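Local coordinates for uncharacterized protein (Shigella flexneri 5a str. M90T, PDB 5EUR) that is of unknown function, carries a DUF6971 domain and may be related to glutathione S-transferases, at the interface of chains A and B. Sequence-based numbering; all coordinates share one arbitrary frame. Chains: chain A/B, Uncharacterized protein.

The interface of chains A and B. Residues chain A 37, 41, 67-70; chain B 3-4.
B:Ile3, from the N-terminal segment of one copy, plugs into a pocket lined by A:Thr37, A:Asn41, A:Tyr67 and A:Tyr70 on another, a knob-in-pocket contact between like chains that ties the tail of B to chain A in the deposited assembly; whether this assembly is the biological one the structure alone does not show. It illustrates how one side-chain amide can read extended backbone while a hydrophobic side chain packs beside it. The A:Asn41 carboxamide pairs with both backbone polar groups of B:Ile3. Its OD1 accepts from the B:Ile3 N at 2.9 Å, the donor tilted 19° from the carbonyl plane, and its ND2 gives a nearly straight bond of 3.1 Å to the B:Ile3 O, meeting a lone pair in that carbonyl's plane. Two bonds to one residue fix the rotation of the amide, which chi1 of -83° sends off the helix toward the tail. These bonds use backbone atoms, though A:Asn41 CG also touches B:Ile3 CG1 at 3.8 Å; any preference for isoleucine would come from the side chain, which forks. With CG1 straddled by the backbone N and the carbonyl carbon (chi1 61°), the longer branch runs inward. There CD1 touches A:Thr37 CG2 and A:Tyr67 CB, each at 3.8 Å, meeting the A:Tyr67 ring at its edge, in plane. The shorter branch, CG2, lies 3.8 Å from A:Tyr70 CD2, beside the ring's CD2-CE2 side and off its plane. A:Lys69 CG lies over one face of that ring, offset toward the rim. In the fold, A:Thr37 and A:Asn41 stand one turn apart on helix 28-43, facing A:Tyr67 and the start of helix 68-75, while B:Ile3 and B:Ser4 belong to a loop ahead of strand 10-12.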
loop_
_atom_site.group_PDB
_atom_site.type_symbol
_atom_site.label_atom_id
_atom_site.label_comp_id
_atom_site.label_asym_id
_atom_site.label_seq_id
_atom_site.Cartn_x
_atom_site.Cartn_y
_atom_site.Cartn_z
ATOM N N THR A 37 3.601 8.455 0.232
ATOM C CA THR A 37 5.054 8.540 0.178
ATOM C C THR A 37 5.617 7.509 -0.790
ATOM O O THR A 37 6.495 7.818 -1.602
ATOM C CB THR A 37 5.620 8.320 1.577
ATOM O OG1 THR A 37 5.020 9.266 2.483
ATOM C CG2 THR A 37 7.135 8.484 1.573
ATOM N N ASN A 41 7.681 8.239 -4.229
ATOM C CA ASN A 41 9.025 7.686 -4.416
ATOM C C ASN A 41 9.101 6.815 -5.664
ATOM O O ASN A 41 10.103 6.832 -6.393
ATOM C CB ASN A 41 9.445 6.877 -3.181
ATOM C CG ASN A 41 9.994 7.759 -2.072
ATOM O OD1 ASN A 41 10.412 8.876 -2.332
ATOM N ND2 ASN A 41 10.025 7.245 -0.843
ATOM N N TYR A 67 5.729 16.247 1.414
ATOM C CA TYR A 67 6.471 15.242 0.648
ATOM C C TYR A 67 7.730 15.817 0.012
ATOM O O TYR A 67 8.023 15.569 -1.166
ATOM C CB TYR A 67 5.558 14.598 -0.386
ATOM C CG TYR A 67 4.373 13.963 0.295
ATOM C CD1 TYR A 67 4.483 12.709 0.888
ATOM C CD2 TYR A 67 3.158 14.633 0.391
ATOM C CE1 TYR A 67 3.414 12.135 1.550
ATOM C CE2 TYR A 67 2.081 14.063 1.043
ATOM C CZ TYR A 67 2.213 12.816 1.616
ATOM O OH TYR A 67 1.136 12.261 2.263
ATOM N N GLY A 68 8.475 16.610 0.789
ATOM C CA GLY A 68 9.825 16.996 0.408
ATOM C C GLY A 68 9.948 17.539 -1.003
ATOM O O GLY A 68 9.206 18.432 -1.429
ATOM N N LYS A 69 10.921 17.003 -1.742
ATOM C CA LYS A 69 11.198 17.509 -3.080
ATOM C C LYS A 69 9.971 17.430 -3.982
ATOM O O LYS A 69 9.746 18.320 -4.812
ATOM C CB LYS A 69 12.383 16.750 -3.692
ATOM C CG LYS A 69 12.088 15.302 -4.057
ATOM C CD LYS A 69 13.307 14.615 -4.658
ATOM C CE LYS A 69 13.030 13.130 -4.864
ATOM N NZ LYS A 69 14.202 12.384 -5.435
ATOM N N TYR A 70 9.159 16.376 -3.839
ATOM C CA TYR A 70 7.959 16.276 -4.656
ATOM C C TYR A 70 7.013 17.427 -4.348
ATOM O O TYR A 70 6.412 18.004 -5.262
ATOM C CB TYR A 70 7.265 14.926 -4.428
ATOM C CG TYR A 70 8.144 13.764 -4.846
ATOM C CD1 TYR A 70 8.402 13.512 -6.190
ATOM C CD2 TYR A 70 8.715 12.920 -3.906
ATOM C CE1 TYR A 70 9.219 12.456 -6.584
ATOM C CE2 TYR A 70 9.518 11.864 -4.294
ATOM C CZ TYR A 70 9.773 11.639 -5.624
ATOM O OH TYR A 70 10.593 10.587 -5.985
ATOM N N ILE B 3 12.328 10.352 -0.728
ATOM C CA ILE B 3 11.929 11.075 0.470
ATOM C C ILE B 3 11.772 10.075 1.602
ATOM O O ILE B 3 11.377 8.918 1.403
ATOM C CB ILE B 3 10.651 11.909 0.249
ATOM C CG1 ILE B 3 9.472 11.018 -0.136
ATOM C CG2 ILE B 3 10.888 13.010 -0.802
ATOM C CD1 ILE B 3 8.138 11.768 -0.079
ATOM N N SER B 4 12.105 10.522 2.807
ATOM C CA SER B 4 12.117 9.625 3.944
ATOM C C SER B 4 10.714 9.401 4.484
ATOM O O SER B 4 9.799 10.208 4.297
ATOM C CB SER B 4 12.994 10.192 5.064
ATOM O OG SER B 4 14.292 10.447 4.567
#